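Local atomic coordinates of mandalate racemase/muconate lactonizing enzyme (PDB entry 4E4U), a protein that is a putative mandelate racemase/muconate lactonizing enzyme of the enolase superfamily, probably acting on a carboxylate substrate not yet established. Residues Y142-A153 against L189-V198. Numbering follows the deposited sequence.
Sequences YDDPDLAAECAA and LFCRRVREAV
Two neighbouring helices on the outside of the enolase-type barrel domain meet where Pro145, Ala149 and Ala153 face Phe190, Val194 and Ala197. The short segments run the same way at 30°, with axes 8.2 Å apart. At the start of helix 145-158, the Phe190 ring packs against the first turn. Pro145 CA sits over its centre in a CH-pi contact, 3.7 Å from the centroid. Asp143 O reaches the ring edge, 3.4 Å from Phe190 CE1. Ala148 CB touches Phe190 CE2 obliquely. Phe165 and Pro167 also pack on this ring. Asp144 caps the helix: its OD1 accepts from the backbone N of both Asp146 and Leu147.

Alanines let the helices come close. Ala149 CB lies 3.4 Å from the backbone O of Arg193, and Ala197 CB lies 3.3 Å from Ala149 O. Toward the barrel wall, Ala152 CB lies 3.6 Å from Val198 CG1. The Val194 rotamer turns CG1 to Ala152 CB and leaves CG2 beside Ala149. Val194 also packs on Val163 and Leu204 of the barrel strands.

On the more exposed side, Arg193 and Asp146 pair. A bend at chi2 brings Arg193 NH1 to the syn side of Asp146 OD1, a 2.7 Å salt bridge. The two planes are parallel but stepped, which fits the bent bond (131°). Arg193 also has a second conformer, so this link is probably not permanent. Leu189 CD1 lies over one guanidinium face. Consecutive parallel helices, layered over the parallel strands 162-165 and 203-206, are characteristic of a TIM-like beta/alpha barrel.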
loop_
_atom_site.group_PDB
_atom_site.type_symbol
_atom_site.label_atom_id
_atom_site.label_comp_id
_atom_site.label_asym_id
_atom_site.label_seq_id
_atom_site.Cartn_x
_atom_site.Cartn_y
_atom_site.Cartn_z
ATOM N N TYR A 142 -37.786 22.016 -10.633
ATOM C CA TYR A 142 -36.679 21.464 -9.854
ATOM C C TYR A 142 -35.748 22.556 -9.332
ATOM O O TYR A 142 -34.652 22.276 -8.854
ATOM C CB TYR A 142 -35.906 20.446 -10.699
ATOM C CG TYR A 142 -36.790 19.322 -11.188
ATOM C CD1 TYR A 142 -37.287 18.375 -10.302
ATOM C CD2 TYR A 142 -37.148 19.219 -12.527
ATOM C CE1 TYR A 142 -38.107 17.349 -10.732
ATOM C CE2 TYR A 142 -37.967 18.195 -12.969
ATOM C CZ TYR A 142 -38.443 17.263 -12.069
ATOM O OH TYR A 142 -39.259 16.239 -12.498
ATOM N N ASP A 143 -36.202 23.801 -9.406
ATOM C CA ASP A 143 -35.371 24.947 -9.055
ATOM C C ASP A 143 -35.770 25.592 -7.724
ATOM O O ASP A 143 -34.947 26.228 -7.060
ATOM C CB ASP A 143 -35.421 25.972 -10.191
ATOM C CG ASP A 143 -34.764 27.286 -9.828
ATOM O OD1 ASP A 143 -33.517 27.332 -9.755
ATOM O OD2 ASP A 143 -35.498 28.279 -9.627
ATOM N N ASP A 144 -37.028 25.410 -7.335
ATOM C CA ASP A 144 -37.591 26.087 -6.172
ATOM C C ASP A 144 -37.490 25.212 -4.923
ATOM O O ASP A 144 -38.158 24.185 -4.832
ATOM C CB ASP A 144 -39.057 26.422 -6.461
ATOM C CG ASP A 144 -39.677 27.350 -5.429
ATOM O OD1 ASP A 144 -39.329 27.261 -4.235
ATOM O OD2 ASP A 144 -40.534 28.167 -5.819
ATOM N N PRO A 145 -36.671 25.625 -3.941
ATOM C CA PRO A 145 -36.480 24.795 -2.743
ATOM C C PRO A 145 -37.724 24.702 -1.867
ATOM O O PRO A 145 -37.907 23.704 -1.178
ATOM C CB PRO A 145 -35.364 25.520 -1.985
ATOM C CG PRO A 145 -35.429 26.924 -2.456
ATOM C CD PRO A 145 -35.852 26.850 -3.898
ATOM N N ASP A 146 -38.563 25.732 -1.886
ATOM C CA ASP A 146 -39.773 25.719 -1.074
ATOM C C ASP A 146 -40.841 24.791 -1.660
ATOM O O ASP A 146 -41.545 24.106 -0.917
ATOM C CB ASP A 146 -40.295 27.142 -0.880
ATOM C CG ASP A 146 -39.341 27.996 -0.062
ATOM O OD1 ASP A 146 -38.866 27.515 0.989
ATOM O OD2 ASP A 146 -39.058 29.139 -0.476
ATOM N N LEU A 147 -40.952 24.755 -2.988
ATOM C CA LEU A 147 -41.833 23.790 -3.644
ATOM C C LEU A 147 -41.355 22.369 -3.363
ATOM O O LEU A 147 -42.166 21.473 -3.130
ATOM C CB LEU A 147 -41.886 24.015 -5.155
ATOM C CG LEU A 147 -42.771 25.130 -5.697
ATOM C CD1 LEU A 147 -42.663 25.154 -7.207
ATOM C CD2 LEU A 147 -44.220 24.929 -5.263
ATOM N N ALA A 148 -40.040 22.165 -3.401
ATOM C CA ALA A 148 -39.467 20.863 -3.076
ATOM C C ALA A 148 -39.825 20.475 -1.641
ATOM O O ALA A 148 -40.240 19.343 -1.379
ATOM C CB ALA A 148 -37.957 20.876 -3.271
ATOM N N ALA A 149 -39.670 21.417 -0.715
ATOM C CA ALA A 149 -39.956 21.156 0.690
ATOM C C ALA A 149 -41.425 20.788 0.896
ATOM O O ALA A 149 -41.741 19.851 1.638
ATOM C CB ALA A 149 -39.573 22.355 1.545
ATOM N N GLU A 150 -42.320 21.531 0.247
ATOM C CA GLU A 150 -43.753 21.267 0.336
ATOM C C GLU A 150 -44.064 19.868 -0.185
ATOM O O GLU A 150 -44.839 19.122 0.420
ATOM C CB GLU A 150 -44.528 22.314 -0.465
ATOM C CG GLU A 150 -46.023 22.053 -0.573
ATOM C CD GLU A 150 -46.741 23.103 -1.398
ATOM O OE1 GLU A 150 -46.352 23.322 -2.565
ATOM O OE2 GLU A 150 -47.697 23.707 -0.874
ATOM N N CYS A 151 -43.446 19.516 -1.306
ATOM C CA CYS A 151 -43.625 18.200 -1.896
ATOM C C CYS A 151 -43.103 17.105 -0.961
ATOM O O CYS A 151 -43.735 16.062 -0.796
ATOM C CB CYS A 151 -42.912 18.152 -3.248
ATOM S SG CYS A 151 -42.995 16.571 -4.104
ATOM N N ALA A 152 -41.944 17.343 -0.355
ATOM C CA ALA A 152 -41.394 16.388 0.602
ATOM C C ALA A 152 -42.365 16.150 1.759
ATOM O O ALA A 152 -42.584 15.011 2.174
ATOM C CB ALA A 152 -40.056 16.867 1.125
ATOM N N ALA A 153 -42.937 17.229 2.283
ATOM C CA ALA A 153 -43.884 17.123 3.385
ATOM C C ALA A 153 -45.108 16.295 2.987
ATOM O O ALA A 153 -45.606 15.501 3.785
ATOM C CB ALA A 153 -44.298 18.506 3.866
ATOM N N LEU A 189 -29.294 25.037 0.389
ATOM C CA LEU A 189 -30.618 25.582 0.693
ATOM C C LEU A 189 -31.729 24.552 0.493
ATOM O O LEU A 189 -32.669 24.492 1.288
ATOM C CB LEU A 189 -30.894 26.832 -0.142
ATOM C CG LEU A 189 -32.204 27.545 0.189
ATOM C CD1 LEU A 189 -32.232 27.968 1.653
ATOM C CD2 LEU A 189 -32.400 28.747 -0.715
ATOM N N PHE A 190 -31.631 23.745 -0.562
ATOM C CA PHE A 190 -32.590 22.661 -0.758
ATOM C C PHE A 190 -32.570 21.713 0.435
ATOM O O PHE A 190 -33.623 21.343 0.963
ATOM C CB PHE A 190 -32.293 21.882 -2.038
ATOM C CG PHE A 190 -33.093 22.330 -3.226
ATOM C CD1 PHE A 190 -32.807 23.535 -3.863
ATOM C CD2 PHE A 190 -34.115 21.537 -3.723
ATOM C CE1 PHE A 190 -33.537 23.943 -4.973
ATOM C CE2 PHE A 190 -34.855 21.939 -4.825
ATOM C CZ PHE A 190 -34.567 23.145 -5.452
ATOM N N CYS A 191 -31.377 21.322 0.870
ATOM C CA CYS A 191 -31.283 20.424 2.015
ATOM C C CYS A 191 -31.868 21.065 3.267
ATOM O O CYS A 191 -32.585 20.415 4.027
ATOM C CB CYS A 191 -29.842 19.969 2.256
ATOM S SG CYS A 191 -29.250 18.827 1.006
ATOM N N ARG A 192 -31.578 22.347 3.470
ATOM C CA ARG A 192 -32.074 23.048 4.644
ATOM C C ARG A 192 -33.599 23.077 4.660
ATOM O O ARG A 192 -34.226 22.752 5.676
ATOM C CB ARG A 192 -31.531 24.474 4.676
ATOM C CG ARG A 192 -31.949 25.243 5.910
ATOM C CD ARG A 192 -31.385 26.656 5.900
ATOM N NE ARG A 192 -31.812 27.412 7.072
ATOM C CZ ARG A 192 -31.069 27.573 8.164
ATOM N NH1 ARG A 192 -29.858 27.035 8.229
ATOM N NH2 ARG A 192 -31.534 28.275 9.189
ATOM N N ARG A 193 -34.191 23.463 3.534
ATOM C CA ARG A 193 -35.643 23.593 3.450
ATOM C C ARG A 193 -36.358 22.247 3.518
ATOM O O ARG A 193 -37.387 22.125 4.179
ATOM C CB ARG A 193 -36.047 24.353 2.185
ATOM C CG ARG A 193 -35.566 25.799 2.151
ATOM C CD ARG A 193 -36.275 26.668 3.181
ATOM N NE ARG A 193 -35.632 27.976 3.305
ATOM C CZ ARG A 193 -35.741 28.960 2.415
ATOM N NH1 ARG A 193 -36.469 28.801 1.315
ATOM N NH2 ARG A 193 -35.116 30.112 2.622
ATOM N N VAL A 194 -35.820 21.242 2.833
ATOM C CA VAL A 194 -36.422 19.910 2.869
ATOM C C VAL A 194 -36.295 19.307 4.273
ATOM O O VAL A 194 -37.263 18.761 4.794
ATOM C CB VAL A 194 -35.870 18.957 1.783
ATOM C CG1 VAL A 194 -36.492 17.574 1.930
ATOM C CG2 VAL A 194 -36.168 19.513 0.393
ATOM N N ARG A 195 -35.120 19.429 4.895
ATOM C CA ARG A 195 -34.962 18.963 6.273
ATOM C C ARG A 195 -35.964 19.635 7.215
ATOM O O ARG A 195 -36.559 18.966 8.058
ATOM C CB ARG A 195 -33.532 19.164 6.786
ATOM C CG ARG A 195 -33.365 18.838 8.272
ATOM C CD ARG A 195 -33.662 17.371 8.579
ATOM N NE ARG A 195 -32.595 16.496 8.099
ATOM C CZ ARG A 195 -32.788 15.292 7.560
ATOM N NH1 ARG A 195 -34.019 14.807 7.430
ATOM N NH2 ARG A 195 -31.748 14.575 7.150
ATOM N N GLU A 196 -36.158 20.947 7.070
ATOM C CA GLU A 196 -37.132 21.664 7.900
ATOM C C GLU A 196 -38.527 21.069 7.728
ATOM O O GLU A 196 -39.279 20.928 8.692
ATOM C CB GLU A 196 -37.159 23.158 7.548
ATOM C CG GLU A 196 -38.201 23.965 8.323
ATOM C CD GLU A 196 -38.277 25.434 7.905
ATOM O OE1 GLU A 196 -38.047 25.745 6.712
ATOM O OE2 GLU A 196 -38.579 26.279 8.779
ATOM N N ALA A 197 -38.860 20.702 6.497
ATOM C CA ALA A 197 -40.189 20.190 6.183
ATOM C C ALA A 197 -40.428 18.760 6.671
ATOM O O ALA A 197 -41.548 18.420 7.040
ATOM C CB ALA A 197 -40.447 20.288 4.684
ATOM N N VAL A 198 -39.393 17.922 6.667
ATOM C CA VAL A 198 -39.574 16.513 7.012
ATOM C C VAL A 198 -39.072 16.147 8.406
ATOM O O VAL A 198 -39.410 15.080 8.923
ATOM C CB VAL A 198 -38.935 15.553 5.967
ATOM C CG1 VAL A 198 -39.462 15.863 4.573
ATOM C CG2 VAL A 198 -37.398 15.616 6.006
#